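Local coordinates for MFP2b (PDB 2BJR), which enhances polymerization of the major sperm protein MSP in the amoeboid motility of Ascaris sperm, and also binds zinc, at residues N32-A36 with G47-N51; F198-W204 with W245-I251; R216-L221 with V319-L325; K287-A292 with V351-V356. All coordinates share one frame; numbering follows the deposited sequence.

In the fold
All four contacts belong to the antiparallel beta sheets of the chain. Contact 1 lies in the N-terminal half, contacts 2, 3 and 4 in the related C-terminal half. The centres of contacts 1 and 2 are about 23 Å apart and their nearest atoms about 7 Å. Contact 1 meets the C-terminal half directly through D197, Y234 and S268. Contacts 3 and 4 reach the same sheet, around strands 313-319, 322-329 and 355-361. Their centres are 15 Å apart. Contact 3 also joins this sheet to a loop before strand 229-235, and its centre is 21 Å from that of contact 2. None of the four lies at the zinc site of H86, C174, C176 and C179.

Contact 1 of 4, residues N32-A36 with G47-N51; sequences NMYVA and GRAWN
N32 and Y34 meet A49 and N51 in the beta hairpin of strands 34-40 and 43-52. The backbone pairing is antiparallel. Y34 and A49 form a hydrogen-bonded pair, with Y34 N to A49 O at 2.8 Å and A49 N to Y34 O at 3.0 Å. A36 and G47 form the next such pair, and V35 faces R48 between them as a non-hydrogen-bonded pair.

Before the strand begins, the N32 side chain takes over from the backbone. Its CG is anti to the backbone N (chi1 -174°), and the amide meets the main chain of N51 with both ends. OD1 accepts from N51 N at 2.8 Å. ND2 gives a nearly straight bond, 167° at the hydrogen, to a lone pair of N51 O. These two bonds fix the rotation of the amide.

The apolar contact is small: the CB atoms of A36 and A49 touch at 4.2 Å.

The remaining links are polar. The Y34 ring turns its edge to A49 O, which lies in the ring plane. Y34 OH also bonds D197. N51 OD1 accepts from G54 N, and ND2 bonds S268 O. One water donates to Y34 OH and accepts from N51 ND2 at 2.8 Å.

Contact 2 of 4, residues F198-W204 with W245-I251; sequences FRCGDPW and WNDGGKI
The chi1 of W204 (-166°) lays its indole against N246. In I251, chi1 turns CG1 toward W204, and the extended chi2 (164°) carries CD1 on to F198 CB. The contact joins the type II beta turn R199-D202 to a beta hairpin, strands 238-247 and 250-257, closed by the type I' turn D247-K250.

The N246 amide stacks on the indole with the planes only 4° apart. N246 CB makes a CH-pi contact over the face, 3.7 Å from the centroid of the six-membered ring of W204. I251 packs between the turn and W204. Its CD1 reaches F198 CB at 3.8 Å and lies near P203 O, while its CG1 touches W204 CE3.

Three backbone bonds tie the pieces together. G201 N uses a lone pair of I251 O at 2.8 Å. I251 N meets D202 O almost head-on. W204 N bonds G249 O. Within the turn, D202 OD2 accepts from R199 N and OD1 forms a salt bridge with R199 NH2. That guanidinium also pairs with D22, in the N-terminal half of the chain. At the solvent side, where G201 and K250 are exposed, a water donates to G201 O at 3.1 Å and accepts weakly from K250 NZ.

Contact 3 of 4, residues R216-L221 with V319-L325; sequences RSLDTL and VDGKEIL
The irregular loop 216-221 runs beside the start of strand 322-329, just after the type I' turn V319-K322 of a beta hairpin, and E323 N bonds D219 O at 2.9 Å. T220 continues the link through its side chain. With chi1 at -168°, OG1 donates to E323 O at 2.7 Å in the carbonyl plane. The same hydroxyl is also bonded to Q228.

The E323 carboxylate is the main polar partner of the loop. R216 grips it end-on in a salt bridge, NH2 to OE2 at 2.7 Å and NH1 to OE1 at 3.0 Å. Both oxygens are met on their syn sides, with the guanidinium and carboxylate planes 38° apart. D219 N uses the anti side of OE1, from the opposite face of the carboxylate to NH1. R216 NH1 also donates to S217 O, which further restrains the guanidinium.

The apolar side is carried by L221. Its side chain crosses that of I324 at about a right angle, with L221 CD1 4.0 Å from I324 CG2. CD2 packs on K322 CB and near V319 O. At the outer side, beside the exposed D219, the K322 chain bends at chi2 (-60°) and curls past T220 O. It ends in a second salt bridge, with NZ 2.6 Å from D219 OD1 on the syn side.

Contact 4 of 4, residues K287-A292 with V351-V356; sequences KPFPEA and VHSCMV
The F289 ring has V351 CG2 over one face, a CH-pi contact 3.7 Å from the ring centroid. The H352 imidazole is nearly parallel to this ring, at 13°, but is displaced past it, with centroids 5.8 Å apart, and little stacking results. V356 CG2 approaches the F289 ring obliquely at CD1. The trans chi1 of F289 (-176°) lays the ring against the V351 side of the turn V351-C354. H352 NE2 is bonded to E333.

A short antiparallel ladder runs beside the ring. K287 and V356 form a hydrogen-bonded pair, with K287 N to V356 O at 2.9 Å and V356 N to K287 O at 2.7 Å. P288 and M355 follow as a non-hydrogen-bonded pair. The chain of the selenomethionine M355 folds back at chi2 (-73°) and chi3, bringing SE to 3.7 Å from P288 CA and CE against P288 CD. F289 N then bonds C354 O. A292 CB packs on V356 CB at 3.7 Å.

P288 is the N-cap residue of helix 289-292. The contact joins the end of strand 282-288 and this short helix to the turn leading into strand 355-361. The turn side chains V351 and C354 also touch A335 on strand 334-339.

Contact 1 of 4, residues N32-A36 with G47-N51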
loop_
_atom_site.group_PDB
_atom_site.type_symbol
_atom_site.label_atom_id
_atom_site.label_comp_id
_atom_site.label_asym_id
_atom_site.label_seq_id
_atom_site.Cartn_x
_atom_site.Cartn_y
_atom_site.Cartn_z
ATOM N N ASN A 32 1.448 -3.508 -2.167
ATOM C CA ASN A 32 2.696 -3.041 -2.723
ATOM C C ASN A 32 2.735 -3.292 -4.204
ATOM O O ASN A 32 3.606 -4.008 -4.701
ATOM C CB ASN A 32 3.824 -3.711 -2.035
ATOM C CG ASN A 32 5.207 -3.180 -2.448
ATOM O OD1 ASN A 32 5.355 -2.035 -2.826
ATOM N ND2 ASN A 32 6.240 -4.048 -2.321
HETATM N N MSE A 33 1.742 -2.760 -4.881
HETATM C CA MSE A 33 1.584 -2.965 -6.317
HETATM C C MSE A 33 0.938 -1.696 -6.860
HETATM O O MSE A 33 -0.164 -1.353 -6.434
HETATM C CB MSE A 33 0.723 -4.198 -6.605
HETATM C CG MSE A 33 0.631 -4.552 -8.063
HETATM SE SE MSE A 33 -0.345 -6.240 -8.278
HETATM C CE MSE A 33 0.992 -7.385 -7.289
ATOM N N TYR A 34 1.609 -1.027 -7.826
ATOM C CA TYR A 34 1.197 0.275 -8.341
ATOM C C TYR A 34 1.066 0.219 -9.869
ATOM O O TYR A 34 1.795 -0.517 -10.522
ATOM C CB TYR A 34 2.174 1.387 -7.932
ATOM C CG TYR A 34 2.452 1.468 -6.445
ATOM C CD1 TYR A 34 3.371 0.626 -5.830
ATOM C CD2 TYR A 34 1.847 2.437 -5.666
ATOM C CE1 TYR A 34 3.616 0.699 -4.467
ATOM C CE2 TYR A 34 2.108 2.530 -4.328
ATOM C CZ TYR A 34 2.979 1.691 -3.739
ATOM O OH TYR A 34 3.242 1.873 -2.418
ATOM N N VAL A 35 0.158 1.038 -10.395
ATOM C CA VAL A 35 -0.139 1.091 -11.813
ATOM C C VAL A 35 1.022 1.783 -12.526
ATOM O O VAL A 35 1.361 2.951 -12.230
ATOM C CB VAL A 35 -1.507 1.823 -12.100
ATOM C CG1 VAL A 35 -1.826 1.738 -13.557
ATOM C CG2 VAL A 35 -2.620 1.182 -11.294
ATOM N N ALA A 36 1.577 1.096 -13.525
ATOM C CA ALA A 36 2.767 1.556 -14.226
ATOM C C ALA A 36 2.619 1.458 -15.716
ATOM O O ALA A 36 1.760 0.753 -16.246
ATOM C CB ALA A 36 3.994 0.815 -13.791
ATOM N N GLY A 47 1.778 -2.127 -16.862
ATOM C CA GLY A 47 2.449 -3.124 -16.068
ATOM C C GLY A 47 2.324 -2.675 -14.623
ATOM O O GLY A 47 1.385 -1.928 -14.260
ATOM N N ARG A 48 3.281 -3.094 -13.825
ATOM C CA ARG A 48 3.222 -2.904 -12.404
ATOM C C ARG A 48 4.560 -2.505 -11.834
ATOM O O ARG A 48 5.623 -2.929 -12.314
ATOM C CB ARG A 48 2.615 -4.149 -11.740
ATOM C CG ARG A 48 3.466 -5.391 -11.811
ATOM C CD ARG A 48 2.692 -6.732 -11.682
ATOM N NE ARG A 48 3.567 -7.884 -12.013
ATOM C CZ ARG A 48 4.477 -8.319 -11.186
ATOM N NH1 ARG A 48 4.615 -7.716 -10.035
ATOM N NH2 ARG A 48 5.299 -9.312 -11.489
ATOM N N ALA A 49 4.518 -1.673 -10.795
ATOM C CA ALA A 49 5.670 -1.305 -10.042
ATOM C C ALA A 49 5.447 -1.674 -8.576
ATOM O O ALA A 49 4.286 -1.889 -8.152
ATOM C CB ALA A 49 5.911 0.176 -10.160
ATOM N N TRP A 50 6.545 -1.784 -7.845
ATOM C CA TRP A 50 6.496 -2.084 -6.403
ATOM C C TRP A 50 7.702 -1.544 -5.704
ATOM O O TRP A 50 8.696 -1.187 -6.329
ATOM C CB TRP A 50 6.344 -3.575 -6.145
ATOM C CG TRP A 50 7.528 -4.441 -6.555
ATOM C CD1 TRP A 50 8.568 -4.819 -5.765
ATOM C CD2 TRP A 50 7.774 -5.020 -7.835
ATOM N NE1 TRP A 50 9.449 -5.604 -6.470
ATOM C CE2 TRP A 50 8.979 -5.748 -7.747
ATOM C CE3 TRP A 50 7.091 -5.006 -9.064
ATOM C CZ2 TRP A 50 9.532 -6.454 -8.837
ATOM C CZ3 TRP A 50 7.648 -5.704 -10.152
ATOM C CH2 TRP A 50 8.838 -6.437 -10.015
ATOM N N ASN A 51 7.573 -1.386 -4.394
ATOM C CA ASN A 51 8.626 -0.943 -3.545
ATOM C C ASN A 51 9.550 -2.100 -3.126
ATOM O O ASN A 51 9.081 -3.089 -2.555
ATOM C CB ASN A 51 7.990 -0.363 -2.272
ATOM C CG ASN A 51 9.000 0.234 -1.300
ATOM O OD1 ASN A 51 10.161 -0.215 -1.186
ATOM N ND2 ASN A 51 8.498 1.180 -0.475
HETATM O O HOH W 1 5.813 1.962 -0.993
#

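Contact 2 of 4, residues F198-W204 with W245-I251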
loop_
_atom_site.group_PDB
_atom_site.type_symbol
_atom_site.label_atom_id
_atom_site.label_comp_id
_atom_site.label_asym_id
_atom_site.label_seq_id
_atom_site.Cartn_x
_atom_site.Cartn_y
_atom_site.Cartn_z
ATOM N N PHE A 198 4.534 7.973 1.176
ATOM C CA PHE A 198 5.421 9.082 1.398
ATOM C C PHE A 198 6.848 8.646 1.238
ATOM O O PHE A 198 7.173 7.472 1.345
ATOM C CB PHE A 198 5.266 9.593 2.812
ATOM C CG PHE A 198 4.015 10.335 3.059
ATOM C CD1 PHE A 198 2.905 9.714 3.601
ATOM C CD2 PHE A 198 3.956 11.711 2.798
ATOM C CE1 PHE A 198 1.708 10.441 3.850
ATOM C CE2 PHE A 198 2.760 12.443 3.063
ATOM C CZ PHE A 198 1.652 11.791 3.577
ATOM N N ARG A 199 7.741 9.605 1.022
ATOM C CA ARG A 199 9.167 9.331 1.066
ATOM C C ARG A 199 9.735 9.887 2.341
ATOM O O ARG A 199 9.329 10.943 2.773
ATOM C CB ARG A 199 9.898 9.952 -0.111
ATOM C CG ARG A 199 9.447 9.498 -1.512
ATOM C CD ARG A 199 10.175 10.261 -2.668
ATOM N NE ARG A 199 9.850 11.679 -2.599
ATOM C CZ ARG A 199 8.787 12.239 -3.139
ATOM N NH1 ARG A 199 7.963 11.535 -3.900
ATOM N NH2 ARG A 199 8.557 13.535 -2.939
ATOM N N CYS A 200 10.730 9.214 2.905
ATOM C CA CYS A 200 11.437 9.758 4.042
ATOM C C CYS A 200 12.051 11.062 3.622
ATOM O O CYS A 200 12.484 11.208 2.460
ATOM C CB CYS A 200 12.551 8.857 4.501
ATOM S SG CYS A 200 11.806 7.428 5.240
ATOM N N GLY A 201 11.972 12.015 4.541
ATOM C CA GLY A 201 12.365 13.400 4.289
ATOM C C GLY A 201 11.318 14.301 3.675
ATOM O O GLY A 201 11.565 15.504 3.594
ATOM N N ASP A 202 10.195 13.762 3.223
ATOM C CA ASP A 202 9.042 14.570 2.837
ATOM C C ASP A 202 8.552 15.275 4.112
ATOM O O ASP A 202 8.834 14.814 5.230
ATOM C CB ASP A 202 7.852 13.710 2.387
ATOM C CG ASP A 202 7.916 13.223 0.930
ATOM O OD1 ASP A 202 8.789 13.699 0.144
ATOM O OD2 ASP A 202 7.022 12.386 0.500
ATOM N N PRO A 203 7.777 16.351 3.956
ATOM C CA PRO A 203 7.129 16.988 5.102
ATOM C C PRO A 203 6.183 16.036 5.806
ATOM O O PRO A 203 5.584 15.184 5.138
ATOM C CB PRO A 203 6.349 18.152 4.465
ATOM C CG PRO A 203 7.069 18.460 3.191
ATOM C CD PRO A 203 7.477 17.066 2.693
ATOM N N TRP A 204 6.025 16.204 7.120
ATOM C CA TRP A 204 5.129 15.384 7.939
ATOM C C TRP A 204 3.719 15.399 7.320
ATOM O O TRP A 204 3.313 16.431 6.796
ATOM C CB TRP A 204 5.090 15.921 9.377
ATOM C CG TRP A 204 4.494 14.978 10.332
ATOM C CD1 TRP A 204 3.285 15.070 10.945
ATOM C CD2 TRP A 204 5.072 13.748 10.767
ATOM N NE1 TRP A 204 3.072 13.969 11.735
ATOM C CE2 TRP A 204 4.160 13.146 11.656
ATOM C CE3 TRP A 204 6.275 13.106 10.510
ATOM C CZ2 TRP A 204 4.414 11.951 12.278
ATOM C CZ3 TRP A 204 6.525 11.925 11.109
ATOM C CH2 TRP A 204 5.608 11.352 12.011
ATOM N N TRP A 245 9.198 9.206 12.984
ATOM C CA TRP A 245 8.986 10.331 13.899
ATOM C C TRP A 245 9.220 11.598 13.109
ATOM O O TRP A 245 9.828 11.581 12.022
ATOM C CB TRP A 245 9.924 10.263 15.087
ATOM C CG TRP A 245 11.378 10.303 14.738
ATOM C CD1 TRP A 245 12.205 11.392 14.829
ATOM C CD2 TRP A 245 12.200 9.221 14.275
ATOM N NE1 TRP A 245 13.482 11.055 14.446
ATOM C CE2 TRP A 245 13.513 9.730 14.107
ATOM C CE3 TRP A 245 11.969 7.872 13.981
ATOM C CZ2 TRP A 245 14.583 8.942 13.641
ATOM C CZ3 TRP A 245 13.023 7.096 13.515
ATOM C CH2 TRP A 245 14.329 7.624 13.375
ATOM N N ASN A 246 8.725 12.694 13.672
ATOM C CA ASN A 246 8.760 13.983 13.030
ATOM C C ASN A 246 10.080 14.647 13.442
ATOM O O ASN A 246 10.282 14.983 14.595
ATOM C CB ASN A 246 7.534 14.770 13.419
ATOM C CG ASN A 246 7.458 16.147 12.734
ATOM O OD1 ASN A 246 8.387 16.561 12.049
ATOM N ND2 ASN A 246 6.334 16.815 12.883
ATOM N N ASP A 247 10.983 14.764 12.481
ATOM C CA ASP A 247 12.302 15.356 12.694
ATOM C C ASP A 247 12.340 16.720 11.990
ATOM O O ASP A 247 12.581 16.855 10.776
ATOM C CB ASP A 247 13.389 14.406 12.205
ATOM C CG ASP A 247 14.794 14.977 12.348
ATOM O OD1 ASP A 247 15.026 15.927 13.133
ATOM O OD2 ASP A 247 15.731 14.499 11.698
ATOM N N GLY A 248 12.085 17.754 12.762
ATOM C CA GLY A 248 12.116 19.102 12.239
ATOM C C GLY A 248 11.131 19.398 11.126
ATOM O O GLY A 248 11.454 20.125 10.214
ATOM N N GLY A 249 9.950 18.787 11.191
ATOM C CA GLY A 249 8.898 18.919 10.198
ATOM C C GLY A 249 8.940 17.881 9.067
ATOM O O GLY A 249 8.061 17.886 8.214
ATOM N N LYS A 250 9.952 17.007 9.092
ATOM C CA LYS A 250 10.238 16.037 8.031
ATOM C C LYS A 250 10.048 14.606 8.574
ATOM O O LYS A 250 10.331 14.312 9.742
ATOM C CB LYS A 250 11.671 16.210 7.538
ATOM C CG LYS A 250 11.894 17.569 6.782
ATOM C CD LYS A 250 13.311 17.651 6.236
ATOM C CE LYS A 250 13.703 19.046 5.656
ATOM N NZ LYS A 250 14.987 18.954 4.863
ATOM N N ILE A 251 9.604 13.715 7.722
ATOM C CA ILE A 251 9.518 12.286 8.091
ATOM C C ILE A 251 10.914 11.664 8.247
ATOM O O ILE A 251 11.743 11.691 7.334
ATOM C CB ILE A 251 8.696 11.537 7.032
ATOM C CG1 ILE A 251 7.291 12.112 6.944
ATOM C CG2 ILE A 251 8.647 9.983 7.353
ATOM C CD1 ILE A 251 6.553 11.714 5.689
HETATM O O HOH W 2 14.544 16.064 3.126
#

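Contact 3 of 4, residues R216-L221 with V319-L325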
loop_
_atom_site.group_PDB
_atom_site.type_symbol
_atom_site.label_atom_id
_atom_site.label_comp_id
_atom_site.label_asym_id
_atom_site.label_seq_id
_atom_site.Cartn_x
_atom_site.Cartn_y
_atom_site.Cartn_z
ATOM N N ARG A 216 0.304 6.980 22.722
ATOM C CA ARG A 216 0.870 7.957 23.639
ATOM C C ARG A 216 2.365 8.081 23.425
ATOM O O ARG A 216 2.976 7.280 22.734
ATOM C CB ARG A 216 0.589 7.516 25.105
ATOM C CG ARG A 216 1.167 6.118 25.494
ATOM C CD ARG A 216 1.270 5.961 26.994
ATOM N NE ARG A 216 1.623 4.643 27.510
ATOM C CZ ARG A 216 2.843 4.164 27.606
ATOM N NH1 ARG A 216 3.872 4.860 27.183
ATOM N NH2 ARG A 216 3.034 2.954 28.140
ATOM N N SER A 217 2.983 9.078 24.036
ATOM C CA SER A 217 4.438 9.108 24.100
ATOM C C SER A 217 4.977 7.857 24.857
ATOM O O SER A 217 4.408 7.386 25.852
ATOM C CB SER A 217 4.944 10.431 24.745
ATOM O OG SER A 217 4.463 11.574 24.006
ATOM N N LEU A 218 6.058 7.311 24.331
ATOM C CA LEU A 218 6.775 6.227 24.940
ATOM C C LEU A 218 7.826 6.662 25.942
ATOM O O LEU A 218 8.427 7.727 25.824
ATOM C CB LEU A 218 7.502 5.416 23.834
ATOM C CG LEU A 218 6.566 4.831 22.766
ATOM C CD1 LEU A 218 7.412 3.943 21.827
ATOM C CD2 LEU A 218 5.420 4.054 23.352
ATOM N N ASP A 219 8.061 5.805 26.918
ATOM C CA ASP A 219 9.293 5.855 27.732
ATOM C C ASP A 219 10.315 4.999 27.008
ATOM O O ASP A 219 10.360 3.785 27.187
ATOM C CB ASP A 219 8.978 5.344 29.136
ATOM C CG ASP A 219 10.201 5.185 30.029
ATOM O OD1 ASP A 219 11.319 5.706 29.754
ATOM O OD2 ASP A 219 10.095 4.510 31.079
ATOM N N THR A 220 11.072 5.630 26.109
ATOM C CA THR A 220 11.800 4.897 25.070
ATOM C C THR A 220 13.322 4.850 25.281
ATOM O O THR A 220 13.847 5.257 26.321
ATOM C CB THR A 220 11.396 5.408 23.666
ATOM O OG1 THR A 220 11.887 4.512 22.657
ATOM C CG2 THR A 220 12.028 6.753 23.319
ATOM N N LEU A 221 14.025 4.294 24.315
ATOM C CA LEU A 221 15.444 4.136 24.395
ATOM C C LEU A 221 16.222 5.415 24.096
ATOM O O LEU A 221 15.740 6.322 23.433
ATOM C CB LEU A 221 15.900 3.057 23.437
ATOM C CG LEU A 221 15.468 1.656 23.838
ATOM C CD1 LEU A 221 15.646 0.706 22.643
ATOM C CD2 LEU A 221 16.300 1.187 25.026
ATOM N N VAL A 319 12.582 -3.361 25.714
ATOM C CA VAL A 319 14.009 -3.614 25.609
ATOM C C VAL A 319 14.726 -2.742 26.643
ATOM O O VAL A 319 14.603 -1.505 26.629
ATOM C CB VAL A 319 14.522 -3.235 24.200
ATOM C CG1 VAL A 319 16.080 -3.340 24.103
ATOM C CG2 VAL A 319 13.890 -4.084 23.193
ATOM N N ASP A 320 15.459 -3.373 27.559
ATOM C CA ASP A 320 16.162 -2.626 28.595
ATOM C C ASP A 320 15.132 -1.862 29.428
ATOM O O ASP A 320 15.379 -0.749 29.854
ATOM C CB ASP A 320 17.174 -1.632 27.975
ATOM C CG ASP A 320 18.383 -2.321 27.310
ATOM O OD1 ASP A 320 18.612 -3.535 27.564
ATOM O OD2 ASP A 320 19.155 -1.706 26.512
ATOM N N GLY A 321 13.961 -2.438 29.639
ATOM C CA GLY A 321 12.896 -1.761 30.366
ATOM C C GLY A 321 12.216 -0.582 29.666
ATOM O O GLY A 321 11.349 0.059 30.240
ATOM N N LYS A 322 12.562 -0.327 28.406
ATOM C CA LYS A 322 12.017 0.801 27.644
ATOM C C LYS A 322 11.145 0.305 26.490
ATOM O O LYS A 322 11.325 -0.808 25.991
ATOM C CB LYS A 322 13.167 1.622 27.072
ATOM C CG LYS A 322 14.109 2.220 28.139
ATOM C CD LYS A 322 13.330 3.143 29.083
ATOM C CE LYS A 322 14.258 3.890 30.052
ATOM N NZ LYS A 322 13.504 4.815 30.928
ATOM N N GLU A 323 10.221 1.158 26.088
ATOM C CA GLU A 323 9.262 0.907 25.018
ATOM C C GLU A 323 9.818 1.405 23.693
ATOM O O GLU A 323 10.326 2.506 23.643
ATOM C CB GLU A 323 7.999 1.668 25.310
ATOM C CG GLU A 323 7.272 1.188 26.562
ATOM C CD GLU A 323 6.349 2.212 27.168
ATOM O OE1 GLU A 323 6.440 3.398 26.824
ATOM O OE2 GLU A 323 5.512 1.798 28.003
ATOM N N ILE A 324 9.669 0.620 22.628
ATOM C CA ILE A 324 10.264 0.939 21.327
ATOM C C ILE A 324 9.520 0.224 20.217
ATOM O O ILE A 324 9.307 -0.983 20.270
ATOM C CB ILE A 324 11.760 0.626 21.320
ATOM C CG1 ILE A 324 12.415 0.954 19.967
ATOM C CG2 ILE A 324 12.026 -0.825 21.684
ATOM C CD1 ILE A 324 12.442 2.396 19.688
ATOM N N LEU A 325 9.113 0.987 19.197
ATOM C CA LEU A 325 8.302 0.469 18.123
ATOM C C LEU A 325 9.129 -0.252 17.029
ATOM O O LEU A 325 10.069 0.320 16.452
ATOM C CB LEU A 325 7.489 1.595 17.511
ATOM C CG LEU A 325 6.588 1.255 16.346
ATOM C CD1 LEU A 325 5.535 0.252 16.775
ATOM C CD2 LEU A 325 5.892 2.460 15.725
#

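Contact 4 of 4, residues K287-A292 with V351-V356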
loop_
_atom_site.group_PDB
_atom_site.type_symbol
_atom_site.label_atom_id
_atom_site.label_comp_id
_atom_site.label_asym_id
_atom_site.label_seq_id
_atom_site.Cartn_x
_atom_site.Cartn_y
_atom_site.Cartn_z
ATOM N N LYS A 287 -2.566 -4.225 22.017
ATOM C CA LYS A 287 -2.929 -5.324 22.935
ATOM C C LYS A 287 -1.713 -6.155 23.288
ATOM O O LYS A 287 -0.816 -6.314 22.449
ATOM C CB LYS A 287 -3.965 -6.239 22.289
ATOM C CG LYS A 287 -5.272 -5.576 21.900
ATOM C CD LYS A 287 -6.001 -5.065 23.195
ATOM C CE LYS A 287 -7.459 -4.731 22.921
ATOM N NZ LYS A 287 -8.012 -3.846 24.007
ATOM N N PRO A 288 -1.656 -6.685 24.532
ATOM C CA PRO A 288 -0.570 -7.566 24.939
ATOM C C PRO A 288 -0.514 -8.733 24.003
ATOM O O PRO A 288 -1.551 -9.212 23.538
ATOM C CB PRO A 288 -0.947 -7.985 26.396
ATOM C CG PRO A 288 -1.813 -6.849 26.901
ATOM C CD PRO A 288 -2.607 -6.454 25.645
ATOM N N PHE A 289 0.699 -9.179 23.737
ATOM C CA PHE A 289 0.950 -10.217 22.764
ATOM C C PHE A 289 0.042 -11.487 22.947
ATOM O O PHE A 289 -0.476 -12.012 21.967
ATOM C CB PHE A 289 2.441 -10.572 22.756
ATOM C CG PHE A 289 2.814 -11.578 21.716
ATOM C CD1 PHE A 289 3.390 -11.183 20.507
ATOM C CD2 PHE A 289 2.635 -12.938 21.933
ATOM C CE1 PHE A 289 3.744 -12.106 19.556
ATOM C CE2 PHE A 289 2.988 -13.870 20.945
ATOM C CZ PHE A 289 3.519 -13.442 19.751
ATOM N N PRO A 290 -0.125 -12.007 24.157
ATOM C CA PRO A 290 -0.963 -13.204 24.313
ATOM C C PRO A 290 -2.416 -12.993 23.957
ATOM O O PRO A 290 -3.058 -13.914 23.480
ATOM C CB PRO A 290 -0.758 -13.590 25.787
ATOM C CG PRO A 290 0.507 -12.897 26.185
ATOM C CD PRO A 290 0.507 -11.610 25.427
ATOM N N GLU A 291 -2.928 -11.784 24.153
ATOM C CA GLU A 291 -4.264 -11.448 23.721
ATOM C C GLU A 291 -4.328 -11.287 22.199
ATOM O O GLU A 291 -5.219 -11.831 21.536
ATOM C CB GLU A 291 -4.746 -10.198 24.460
ATOM C CG GLU A 291 -6.165 -9.816 24.111
ATOM C CD GLU A 291 -6.649 -8.547 24.793
ATOM O OE1 GLU A 291 -5.951 -7.998 25.682
ATOM O OE2 GLU A 291 -7.739 -8.104 24.403
ATOM N N ALA A 292 -3.344 -10.585 21.646
ATOM C CA ALA A 292 -3.235 -10.426 20.202
ATOM C C ALA A 292 -3.209 -11.752 19.465
ATOM O O ALA A 292 -3.739 -11.866 18.385
ATOM C CB ALA A 292 -1.972 -9.582 19.852
ATOM N N VAL A 351 8.809 -12.579 23.616
ATOM C CA VAL A 351 7.891 -11.704 22.858
ATOM C C VAL A 351 6.549 -11.492 23.554
ATOM O O VAL A 351 5.769 -10.632 23.155
ATOM C CB VAL A 351 7.643 -12.153 21.397
ATOM C CG1 VAL A 351 8.958 -12.468 20.671
ATOM C CG2 VAL A 351 6.696 -13.348 21.321
ATOM N N HIS A 352 6.282 -12.262 24.612
ATOM C CA HIS A 352 4.988 -12.187 25.275
ATOM C C HIS A 352 4.743 -10.813 25.945
ATOM O O HIS A 352 3.591 -10.451 26.105
ATOM C CB HIS A 352 4.815 -13.344 26.271
ATOM C CG HIS A 352 4.799 -14.706 25.628
ATOM N ND1 HIS A 352 4.595 -15.867 26.354
ATOM C CD2 HIS A 352 5.011 -15.093 24.348
ATOM C CE1 HIS A 352 4.665 -16.907 25.536
ATOM N NE2 HIS A 352 4.918 -16.468 24.311
ATOM N N SER A 353 5.798 -10.064 26.290
ATOM C CA SER A 353 5.675 -8.682 26.787
ATOM C C SER A 353 5.392 -7.594 25.705
ATOM O O SER A 353 5.138 -6.391 26.055
ATOM C CB SER A 353 6.924 -8.247 27.552
ATOM O OG SER A 353 8.133 -8.476 26.812
ATOM N N CYS A 354 5.458 -7.985 24.432
ATOM C CA CYS A 354 5.232 -7.058 23.306
ATOM C C CYS A 354 3.797 -6.529 23.384
ATOM O O CYS A 354 2.907 -7.236 23.828
ATOM C CB CYS A 354 5.416 -7.742 21.903
ATOM S SG CYS A 354 7.138 -8.001 21.560
HETATM N N MSE A 355 3.572 -5.326 22.869
HETATM C CA MSE A 355 2.233 -4.799 22.703
HETATM C C MSE A 355 1.991 -4.705 21.187
HETATM O O MSE A 355 2.740 -4.042 20.481
HETATM C CB MSE A 355 2.082 -3.427 23.371
HETATM C CG MSE A 355 2.443 -3.364 24.870
HETATM SE SE MSE A 355 0.991 -4.271 25.772
HETATM C CE MSE A 355 -0.514 -3.185 25.411
ATOM N N VAL A 356 0.979 -5.394 20.679
ATOM C CA VAL A 356 0.800 -5.545 19.235
ATOM C C VAL A 356 -0.342 -4.655 18.762
ATOM O O VAL A 356 -1.387 -4.584 19.406
ATOM C CB VAL A 356 0.521 -7.028 18.877
ATOM C CG1 VAL A 356 0.208 -7.219 17.424
ATOM C CG2 VAL A 356 1.681 -7.833 19.254
#